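Local coordinates for protein endoglucanase (Ruminococcus champanellensis, PDB 6WQV) that probably hydrolyses beta-1,4-glycosidic bonds within cellulose and related plant cell-wall polysaccharides, as a broad-specificity endoglucanase of glycoside hydrolase family 5, at residues 122-128 against 162-168; 135-140 against 187-191; 206-212 against 235-240. All coordinates share one frame. Residue numbers count along the deposited sequence, not the author numbering.

Interaction 1: 122-128 against 162-168; sequences NDWLIPT and MNQPRLV. Unlike the reference sequence in segment 162-168: Gln164 (reference Glu). With GLC (alpha-D-glucopyranose), chain E.
Neither segment forms regular helix or strand: they are loops beyond the C-terminal ends of neighbouring strands 113-117 and 157-160 of a TIM barrel. Segment 122-128 bends through inverse gamma turns centred on Leu125 (phi/psi -82/71) and Pro127 (-90/75). Segment 162-168 kinks at Asn163 (-102/-78) and Gln164 (-133/63), then runs extended from Pro165. CA atoms are nearest at Asn122-Pro165 (6.8 Å) and Pro127-Arg166 (6.5 Å).

Waters carry much of the polar contact, with Asn122 (chi1 m) at its centre. Its ND2 donates to water 1 (2.7 Å), which also accepts from Gln164 N (2.9 Å), and to water 3 (2.6 Å), which accepts from Arg166 N (2.9 Å). Water 5 joins Asn122 OD1 (2.7 Å) to Arg166 NH2 (3.0 Å). Arg166 folds back so that its NH1 bonds Gln164 O (2.9 Å), while its NE pairs with Glu173. The apolar side is Leu125 CD2 on Met162 SD (3.8 Å) and Pro127 CG on Leu167 CD2 (4.0 Å); Pro127 CD rests 3.1 Å from Arg166 O.

Residues 163-165 match the Asn-Glu-Pro signature in which family 5 enzymes carry their acid/base, with Gln164 replacing the reference Glu. In the sugar pocket Asn163 ND2 donates to GLC O2 (2.9 Å), and Gln164 OE1 lies 3.0 Å from GLC C1.

Interaction 2: 135-140 against 187-191; sequences VNARLD and SYNQT
Two helical segments pack side by side, running roughly the same way: their axes approach to 9.6 Å with 28° between N-to-C directions (signed crossing angle -28°). Both are regular alpha-helix, with Leu139 N bonded to Val135 O (2.8 Å), Asp140 N to Asn136 O (3.0 Å) and Thr191 N to Ser187 O (2.9 Å). The CA atoms of Asn136 and Tyr188, 6.0 Å apart, set the register.

Asn136 (chi1 -89°, chi2 -37°) is the polar hub, its amide reaching across to residues one turn apart on the other helix. ND2 donates to Ser187 OG (3.0 Å, chi1 t). OD1 lies 2.7 Å from Thr191 OG1 (chi1 m), near enough for a hydrogen bond, but Ser187 O, 3.1 Å from Thr191 OG1, is a second possible acceptor for the same proton, so the donation is not settled. Two more polar ends find partners beyond these segments: Tyr188 OH bonds Ile126 O in the loop before helix 129-149, and Asp140 OD1 bonds Thr195 OG1 one turn farther along helix 179-197.

Beside this polar patch, the Tyr188 ring (chi1 m, chi2 -14°) reaches across to the first helix. Val135 (chi1 t) makes a CH-pi contact, CG1 lying 3.5 Å from the ring centroid and 23° off the normal. Asn136 OD1 sits at the ring edge, 3.3 Å from Tyr188 CD1, and Leu139 CD1 packs on Tyr188 CB (3.6 Å). At the other end, Asp140 CB meets Thr191 CG2 at 4.2 Å.

Such near-parallel packing belongs to the outer layer of a TIM barrel, where helices 129-149 and 179-197 follow adjacent strands.

Interaction 3: 206-212 against 235-240; sequences RCLMVPT and KLIVDI
Four backbone hydrogen bonds, all 2.9 Å long, join the segments in parallel: Leu208 N to Lys235 O, Ile237 N to Leu208 O, Val210 N to Ile237 O and Asp239 N to Val210 O. Register pairs Leu208 with Leu236, Met209 with Ile237 and Val210 with Val238, their CA atoms 5.1, 4.6 and 5.0 Å apart. CA-H...O contacts add to the bonding, as from Met209 CA to Ile237 O (3.1 Å). The pairing then opens: Thr212 N and Asp239 O stand 4.1 Å apart, buried and without partners in the model. Strand axes approach to 4.4 Å and cross at -40°, the strong twist of a small closed barrel.

Lys235 NZ forms a salt bridge with Asp13 and a hydrogen bond to Leu14 O; Asp239 OD1 accepts from Gly287 N, and Thr212 OG1 is hydrogen-bonded to Ser216 O.

Met209, Ile237 and Asp239 face the barrel interior. There Met209 CG meets Ile237 CB (3.8 Å), and Met209 CE (chi3 50°) comes within 3.5 Å of Asp239 OD2. On the outer face Leu208 CB packs on Leu236 CD2 (3.8 Å).

The strands are fifth and sixth in the barrel, joined by a beta-alpha-beta crossover through helix 219-223. Strand 157-160 flanks the first and strand 284-289 the second; outside, helix 179-197 covers Leu208 and Val210, and helix 263-278 covers Val238.

How the interactions relate
The three contacts sample three parts of one barrel: the loops at the C-terminal ends of the strands beside the sugar (interaction 1), the outer helices (interaction 2) and the strands of the wall (interaction 3). Interactions 1 and 2, centres 11 Å apart, alternate along the chain and meet where Tyr188 OH lies 2.6 Å from Ile126 O and Trp124 makes a cation-pi contact with Arg138. Interaction 3, centred about 15 Å from interaction 2, is tied to it by Asn189 ND2 at 3.0 Å from Pro211 O. Pro211 CG also touches Pro165 CD (3.7 Å), although the centres of interactions 1 and 3 are about 17 Å apart. Interaction 1 touches GLC; the side chain of Asp239 is about 8 Å from the bound GLC.

Interaction 1: 122-128 against 162-168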
loop_
_atom_site.group_PDB
_atom_site.type_symbol
_atom_site.label_atom_id
_atom_site.label_comp_id
_atom_site.label_asym_id
_atom_site.label_seq_id
_atom_site.Cartn_x
_atom_site.Cartn_y
_atom_site.Cartn_z
ATOM N N ASN A 122 7.229 0.463 11.838
ATOM C CA ASN A 122 6.793 1.249 12.986
ATOM C C ASN A 122 7.676 1.088 14.219
ATOM O O ASN A 122 7.546 1.898 15.146
ATOM C CB ASN A 122 5.342 0.885 13.304
ATOM C CG ASN A 122 4.479 0.782 12.054
ATOM O OD1 ASN A 122 4.114 -0.314 11.626
ATOM N ND2 ASN A 122 4.153 1.923 11.462
ATOM N N ASP A 123 8.574 0.099 14.265
ATOM C CA ASP A 123 9.455 -0.003 15.426
ATOM C C ASP A 123 10.361 1.217 15.512
ATOM O O ASP A 123 10.733 1.634 16.613
ATOM C CB ASP A 123 10.300 -1.274 15.409
ATOM C CG ASP A 123 9.547 -2.487 15.924
ATOM O OD1 ASP A 123 8.363 -2.346 16.299
ATOM O OD2 ASP A 123 10.141 -3.589 15.948
ATOM N N TRP A 124 10.728 1.800 14.362
ATOM C CA TRP A 124 11.511 3.033 14.342
ATOM C C TRP A 124 10.770 4.238 13.774
ATOM O O TRP A 124 11.112 5.367 14.130
ATOM C CB TRP A 124 12.815 2.855 13.546
ATOM C CG TRP A 124 12.614 2.539 12.089
ATOM C CD1 TRP A 124 12.513 1.298 11.539
ATOM C CD2 TRP A 124 12.503 3.470 10.993
ATOM N NE1 TRP A 124 12.336 1.391 10.186
ATOM C CE2 TRP A 124 12.325 2.712 9.821
ATOM C CE3 TRP A 124 12.526 4.868 10.894
ATOM C CZ2 TRP A 124 12.177 3.296 8.563
ATOM C CZ3 TRP A 124 12.381 5.447 9.642
ATOM C CH2 TRP A 124 12.211 4.662 8.495
ATOM N N LEU A 125 9.750 4.029 12.936
ATOM C CA LEU A 125 9.030 5.117 12.262
ATOM C C LEU A 125 7.978 5.699 13.208
ATOM O O LEU A 125 6.766 5.531 13.045
ATOM C CB LEU A 125 8.408 4.600 10.970
ATOM C CG LEU A 125 7.793 5.620 10.013
ATOM C CD1 LEU A 125 8.890 6.413 9.309
ATOM C CD2 LEU A 125 6.873 4.963 8.980
ATOM N N ILE A 126 8.473 6.396 14.221
ATOM C CA ILE A 126 7.670 6.862 15.348
ATOM C C ILE A 126 7.315 8.337 15.150
ATOM O O ILE A 126 8.220 9.182 15.092
ATOM C CB ILE A 126 8.436 6.659 16.663
ATOM C CG1 ILE A 126 8.709 5.169 16.887
ATOM C CG2 ILE A 126 7.694 7.286 17.840
ATOM C CD1 ILE A 126 9.823 4.910 17.888
ATOM N N PRO A 127 6.021 8.697 15.100
ATOM C CA PRO A 127 5.656 10.110 14.839
ATOM C C PRO A 127 5.521 10.953 16.105
ATOM O O PRO A 127 4.423 11.299 16.567
ATOM C CB PRO A 127 4.324 9.980 14.104
ATOM C CG PRO A 127 3.694 8.748 14.747
ATOM C CD PRO A 127 4.842 7.805 15.056
ATOM N N THR A 128 6.666 11.298 16.683
ATOM C CA THR A 128 6.735 12.184 17.834
ATOM C C THR A 128 7.839 13.203 17.590
ATOM O O THR A 128 8.786 12.953 16.834
ATOM C CB THR A 128 7.062 11.438 19.135
ATOM O OG1 THR A 128 8.372 10.861 19.038
ATOM C CG2 THR A 128 6.034 10.352 19.419
ATOM N N MET A 162 5.534 5.718 2.876
ATOM C CA MET A 162 5.261 5.061 4.144
ATOM C C MET A 162 3.942 4.320 3.984
ATOM O O MET A 162 3.197 4.549 3.026
ATOM C CB MET A 162 5.104 6.059 5.295
ATOM C CG MET A 162 6.337 6.872 5.603
ATOM S SD MET A 162 6.045 8.012 6.952
ATOM C CE MET A 162 5.116 9.293 6.127
ATOM N N ASN A 163 3.636 3.455 4.947
ATOM C CA ASN A 163 2.404 2.675 4.897
ATOM C C ASN A 163 1.326 3.236 5.816
ATOM O O ASN A 163 0.394 3.895 5.345
ATOM C CB ASN A 163 2.691 1.215 5.232
ATOM C CG ASN A 163 1.454 0.349 5.185
ATOM O OD1 ASN A 163 0.673 0.428 4.241
ATOM N ND2 ASN A 163 1.265 -0.464 6.220
ATOM N N GLN A 164 1.437 2.964 7.113
ATOM C CA GLN A 164 0.445 3.387 8.104
ATOM C C GLN A 164 1.139 4.005 9.308
ATOM O O GLN A 164 1.053 3.489 10.425
ATOM C CB GLN A 164 -0.418 2.206 8.541
ATOM C CG GLN A 164 -1.428 1.786 7.526
ATOM C CD GLN A 164 -2.433 0.820 8.095
ATOM O OE1 GLN A 164 -2.071 -0.185 8.710
ATOM N NE2 GLN A 164 -3.715 1.134 7.925
ATOM N N PRO A 165 1.844 5.121 9.112
ATOM C CA PRO A 165 2.517 5.764 10.250
ATOM C C PRO A 165 1.509 6.139 11.327
ATOM O O PRO A 165 0.443 6.691 11.041
ATOM C CB PRO A 165 3.163 7.001 9.618
ATOM C CG PRO A 165 2.289 7.310 8.429
ATOM C CD PRO A 165 1.893 5.944 7.895
ATOM N N ARG A 166 1.846 5.829 12.576
ATOM C CA ARG A 166 0.864 5.947 13.645
ATOM C C ARG A 166 1.556 5.832 14.996
ATOM O O ARG A 166 2.749 5.532 15.085
ATOM C CB ARG A 166 -0.203 4.861 13.500
ATOM C CG ARG A 166 0.335 3.464 13.781
ATOM C CD ARG A 166 -0.635 2.396 13.335
ATOM N NE ARG A 166 -0.166 1.045 13.631
ATOM C CZ ARG A 166 0.602 0.325 12.821
ATOM N NH1 ARG A 166 1.008 0.824 11.667
ATOM N NH2 ARG A 166 0.965 -0.905 13.171
ATOM N N LEU A 167 0.783 6.090 16.053
ATOM C CA LEU A 167 1.276 5.967 17.423
ATOM C C LEU A 167 0.929 4.588 17.960
ATOM O O LEU A 167 -0.142 4.370 18.526
ATOM C CB LEU A 167 0.644 7.030 18.308
ATOM C CG LEU A 167 1.167 8.450 18.167
ATOM C CD1 LEU A 167 0.272 9.362 19.001
ATOM C CD2 LEU A 167 2.618 8.529 18.595
ATOM N N VAL A 168 1.859 3.649 17.814
ATOM C CA VAL A 168 1.585 2.275 18.216
ATOM C C VAL A 168 1.415 2.212 19.727
ATOM O O VAL A 168 2.238 2.740 20.483
ATOM C CB VAL A 168 2.708 1.348 17.727
ATOM C CG1 VAL A 168 2.463 -0.076 18.187
ATOM C CG2 VAL A 168 2.805 1.406 16.214
HETATM C C1 GLC E . -3.133 -2.474 7.005
HETATM C C2 GLC E . -1.764 -3.068 6.737
HETATM C C3 GLC E . -1.647 -4.476 6.339
HETATM C C4 GLC E . -2.549 -5.346 7.183
HETATM C C5 GLC E . -3.962 -4.872 6.935
HETATM C C6 GLC E . -5.042 -5.762 7.524
HETATM O O1 GLC E . -3.765 -1.870 5.954
HETATM O O2 GLC E . -1.090 -2.171 5.803
HETATM O O3 GLC E . -0.237 -4.866 6.542
HETATM O O4 GLC E . -2.359 -6.715 6.814
HETATM O O5 GLC E . -4.119 -3.519 7.524
HETATM O O6 GLC E . -4.970 -5.803 8.883
HETATM O O HOH W 1 3.418 1.697 8.870
HETATM O O HOH W 2 2.461 -0.953 8.885
HETATM O O HOH W 3 4.316 4.238 12.678
HETATM O O HOH W 4 5.413 3.896 15.399
HETATM O O HOH W 5 2.928 -2.750 11.787
#

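Interaction 2: 135-140 against 187-191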
loop_
_atom_site.group_PDB
_atom_site.type_symbol
_atom_site.label_atom_id
_atom_site.label_comp_id
_atom_site.label_asym_id
_atom_site.label_seq_id
_atom_site.Cartn_x
_atom_site.Cartn_y
_atom_site.Cartn_z
ATOM N N VAL A 135 14.170 9.994 12.815
ATOM C CA VAL A 135 13.367 9.299 11.817
ATOM C C VAL A 135 13.558 9.924 10.444
ATOM O O VAL A 135 13.693 9.215 9.437
ATOM C CB VAL A 135 11.891 9.283 12.249
ATOM C CG1 VAL A 135 11.030 8.707 11.146
ATOM C CG2 VAL A 135 11.725 8.489 13.535
ATOM N N ASN A 136 13.571 11.258 10.369
ATOM C CA ASN A 136 13.791 11.905 9.080
ATOM C C ASN A 136 15.141 11.511 8.495
ATOM O O ASN A 136 15.256 11.291 7.282
ATOM C CB ASN A 136 13.664 13.423 9.216
ATOM C CG ASN A 136 12.245 13.910 9.015
ATOM O OD1 ASN A 136 11.506 13.389 8.180
ATOM N ND2 ASN A 136 11.859 14.925 9.774
ATOM N N ALA A 137 16.172 11.402 9.335
ATOM C CA ALA A 137 17.482 10.980 8.842
ATOM C C ALA A 137 17.441 9.553 8.299
ATOM O O ALA A 137 18.022 9.265 7.245
ATOM C CB ALA A 137 18.525 11.095 9.953
ATOM N N ARG A 138 16.764 8.643 9.006
ATOM C CA ARG A 138 16.691 7.258 8.551
ATOM C C ARG A 138 15.844 7.142 7.295
ATOM O O ARG A 138 16.205 6.418 6.357
ATOM C CB ARG A 138 16.136 6.382 9.673
ATOM C CG ARG A 138 16.000 4.918 9.307
ATOM C CD ARG A 138 15.911 4.027 10.526
ATOM N NE ARG A 138 15.678 2.634 10.142
ATOM C CZ ARG A 138 15.884 1.592 10.936
ATOM N NH1 ARG A 138 16.331 1.768 12.169
ATOM N NH2 ARG A 138 15.643 0.359 10.495
ATOM N N LEU A 139 14.724 7.863 7.241
ATOM C CA LEU A 139 13.907 7.879 6.033
ATOM C C LEU A 139 14.721 8.320 4.831
ATOM O O LEU A 139 14.631 7.731 3.749
ATOM C CB LEU A 139 12.743 8.845 6.224
ATOM C CG LEU A 139 11.464 8.302 6.842
ATOM C CD1 LEU A 139 10.538 9.460 7.145
ATOM C CD2 LEU A 139 10.816 7.307 5.899
ATOM N N ASP A 140 15.492 9.393 4.987
ATOM C CA ASP A 140 16.304 9.865 3.878
ATOM C C ASP A 140 17.352 8.829 3.491
ATOM O O ASP A 140 17.566 8.567 2.301
ATOM C CB ASP A 140 16.939 11.198 4.243
ATOM C CG ASP A 140 17.951 11.636 3.237
ATOM O OD1 ASP A 140 17.555 11.966 2.096
ATOM O OD2 ASP A 140 19.148 11.618 3.570
ATOM N N SER A 187 5.982 16.082 8.118
ATOM C CA SER A 187 7.422 16.224 7.920
ATOM C C SER A 187 8.012 14.987 7.252
ATOM O O SER A 187 8.846 15.099 6.346
ATOM C CB SER A 187 8.103 16.469 9.268
ATOM O OG SER A 187 9.508 16.589 9.136
ATOM N N TYR A 188 7.597 13.800 7.700
ATOM C CA TYR A 188 8.125 12.565 7.126
ATOM C C TYR A 188 7.763 12.441 5.648
ATOM O O TYR A 188 8.604 12.048 4.829
ATOM C CB TYR A 188 7.595 11.358 7.906
ATOM C CG TYR A 188 8.045 11.238 9.357
ATOM C CD1 TYR A 188 9.105 11.984 9.863
ATOM C CD2 TYR A 188 7.399 10.363 10.224
ATOM C CE1 TYR A 188 9.507 11.858 11.197
ATOM C CE2 TYR A 188 7.799 10.225 11.554
ATOM C CZ TYR A 188 8.851 10.975 12.032
ATOM O OH TYR A 188 9.255 10.867 13.344
ATOM N N ASN A 189 6.515 12.763 5.285
ATOM C CA ASN A 189 6.142 12.713 3.874
ATOM C C ASN A 189 6.943 13.726 3.062
ATOM O O ASN A 189 7.348 13.440 1.924
ATOM C CB ASN A 189 4.642 12.957 3.696
ATOM C CG ASN A 189 3.812 11.725 3.955
ATOM O OD1 ASN A 189 4.266 10.603 3.732
ATOM N ND2 ASN A 189 2.585 11.925 4.421
ATOM N N GLN A 190 7.171 14.921 3.622
ATOM C CA GLN A 190 7.953 15.934 2.918
ATOM C C GLN A 190 9.385 15.459 2.700
ATOM O O GLN A 190 9.955 15.636 1.614
ATOM C CB GLN A 190 7.937 17.250 3.696
ATOM C CG GLN A 190 8.657 18.371 2.981
ATOM C CD GLN A 190 7.945 18.796 1.710
ATOM O OE1 GLN A 190 6.890 19.430 1.758
ATOM N NE2 GLN A 190 8.515 18.435 0.561
ATOM N N THR A 191 9.984 14.838 3.717
ATOM C CA THR A 191 11.334 14.305 3.562
ATOM C C THR A 191 11.386 13.264 2.455
ATOM O O THR A 191 12.299 13.268 1.624
ATOM C CB THR A 191 11.799 13.700 4.885
ATOM O OG1 THR A 191 11.894 14.743 5.862
ATOM C CG2 THR A 191 13.147 13.026 4.732
#

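Interaction 3: 206-212 against 235-240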
loop_
_atom_site.group_PDB
_atom_site.type_symbol
_atom_site.label_atom_id
_atom_site.label_comp_id
_atom_site.label_asym_id
_atom_site.label_seq_id
_atom_site.Cartn_x
_atom_site.Cartn_y
_atom_site.Cartn_z
ATOM N N ARG A 206 8.653 10.939 -11.516
ATOM C CA ARG A 206 7.891 9.779 -11.066
ATOM C C ARG A 206 6.725 10.204 -10.174
ATOM O O ARG A 206 6.849 11.117 -9.356
ATOM C CB ARG A 206 8.811 8.849 -10.275
ATOM C CG ARG A 206 8.204 7.491 -9.923
ATOM C CD ARG A 206 9.214 6.538 -9.270
ATOM N NE ARG A 206 10.460 6.503 -10.030
ATOM C CZ ARG A 206 10.622 5.901 -11.208
ATOM N NH1 ARG A 206 9.621 5.246 -11.777
ATOM N NH2 ARG A 206 11.800 5.964 -11.819
ATOM N N CYS A 207 5.589 9.528 -10.312
ATOM C CA CYS A 207 4.496 9.739 -9.376
ATOM C C CYS A 207 4.806 9.060 -8.046
ATOM O O CYS A 207 5.364 7.956 -8.001
ATOM C CB CYS A 207 3.183 9.216 -9.951
ATOM S SG CYS A 207 2.515 10.266 -11.249
ATOM N N LEU A 208 4.447 9.730 -6.949
ATOM C CA LEU A 208 4.734 9.263 -5.605
ATOM C C LEU A 208 3.452 9.252 -4.783
ATOM O O LEU A 208 2.570 10.094 -4.968
ATOM C CB LEU A 208 5.743 10.194 -4.940
ATOM C CG LEU A 208 7.018 10.519 -5.721
ATOM C CD1 LEU A 208 7.842 11.536 -4.931
ATOM C CD2 LEU A 208 7.810 9.272 -6.022
ATOM N N MET A 209 3.363 8.286 -3.872
ATOM C CA MET A 209 2.201 8.125 -3.006
ATOM C C MET A 209 2.599 8.391 -1.559
ATOM O O MET A 209 3.699 8.023 -1.128
ATOM C CB MET A 209 1.610 6.709 -3.136
ATOM C CG MET A 209 0.787 6.473 -4.405
ATOM S SD MET A 209 0.398 4.730 -4.696
ATOM C CE MET A 209 -0.238 4.353 -3.092
ATOM N N VAL A 210 1.711 9.054 -0.824
ATOM C CA VAL A 210 1.916 9.355 0.593
ATOM C C VAL A 210 0.643 9.064 1.375
ATOM O O VAL A 210 -0.466 9.360 0.900
ATOM C CB VAL A 210 2.351 10.813 0.825
ATOM C CG1 VAL A 210 3.773 11.048 0.337
ATOM C CG2 VAL A 210 1.373 11.793 0.161
ATOM N N PRO A 211 0.763 8.515 2.586
ATOM C CA PRO A 211 -0.433 8.287 3.410
ATOM C C PRO A 211 -0.738 9.430 4.355
ATOM O O PRO A 211 0.159 10.195 4.720
ATOM C CB PRO A 211 -0.051 7.048 4.223
ATOM C CG PRO A 211 1.430 7.289 4.476
ATOM C CD PRO A 211 1.970 7.957 3.216
ATOM N N THR A 212 -1.995 9.537 4.771
ATOM C CA THR A 212 -2.342 10.267 5.972
ATOM C C THR A 212 -1.924 9.445 7.189
ATOM O O THR A 212 -1.418 8.319 7.074
ATOM C CB THR A 212 -3.850 10.448 6.012
ATOM O OG1 THR A 212 -4.431 9.144 5.899
ATOM C CG2 THR A 212 -4.349 11.320 4.861
ATOM N N LYS A 235 2.180 15.356 -9.334
ATOM C CA LYS A 235 2.785 14.029 -9.303
ATOM C C LYS A 235 2.541 13.269 -8.002
ATOM O O LYS A 235 3.095 12.175 -7.835
ATOM C CB LYS A 235 4.299 14.120 -9.558
ATOM C CG LYS A 235 4.702 14.665 -10.915
ATOM C CD LYS A 235 4.452 13.679 -12.047
ATOM C CE LYS A 235 5.056 14.190 -13.344
ATOM N NZ LYS A 235 5.088 13.127 -14.383
ATOM N N LEU A 236 1.737 13.797 -7.084
ATOM C CA LEU A 236 1.540 13.185 -5.778
ATOM C C LEU A 236 0.129 12.627 -5.632
ATOM O O LEU A 236 -0.849 13.241 -6.069
ATOM C CB LEU A 236 1.808 14.185 -4.649
ATOM C CG LEU A 236 3.211 14.790 -4.638
ATOM C CD1 LEU A 236 3.371 15.739 -3.443
ATOM C CD2 LEU A 236 4.294 13.735 -4.615
ATOM N N ILE A 237 0.050 11.466 -4.980
ATOM C CA ILE A 237 -1.190 10.739 -4.746
ATOM C C ILE A 237 -1.276 10.387 -3.266
ATOM O O ILE A 237 -0.299 9.916 -2.678
ATOM C CB ILE A 237 -1.204 9.439 -5.573
ATOM C CG1 ILE A 237 -1.014 9.727 -7.060
ATOM C CG2 ILE A 237 -2.485 8.646 -5.327
ATOM C CD1 ILE A 237 -0.533 8.509 -7.847
ATOM N N VAL A 238 -2.450 10.563 -2.682
ATOM C CA VAL A 238 -2.685 10.137 -1.305
ATOM C C VAL A 238 -3.180 8.697 -1.296
ATOM O O VAL A 238 -4.035 8.312 -2.110
ATOM C CB VAL A 238 -3.686 11.073 -0.603
ATOM C CG1 VAL A 238 -4.058 10.519 0.772
ATOM C CG2 VAL A 238 -3.098 12.480 -0.483
ATOM N N ASP A 239 -2.659 7.900 -0.367
ATOM C CA ASP A 239 -3.099 6.523 -0.173
ATOM C C ASP A 239 -3.967 6.441 1.077
ATOM O O ASP A 239 -3.515 6.766 2.183
ATOM C CB ASP A 239 -1.927 5.547 -0.047
ATOM C CG ASP A 239 -2.377 4.076 0.004
ATOM O OD1 ASP A 239 -3.595 3.809 0.092
ATOM O OD2 ASP A 239 -1.505 3.185 -0.039
ATOM N N ILE A 240 -5.208 6.003 0.896
ATOM C CA ILE A 240 -6.125 5.700 1.980
ATOM C C ILE A 240 -6.387 4.198 1.954
ATOM O O ILE A 240 -6.714 3.644 0.897
ATOM C CB ILE A 240 -7.444 6.471 1.813
ATOM C CG1 ILE A 240 -7.221 7.991 1.887
ATOM C CG2 ILE A 240 -8.461 5.989 2.837
ATOM C CD1 ILE A 240 -6.581 8.501 3.170
#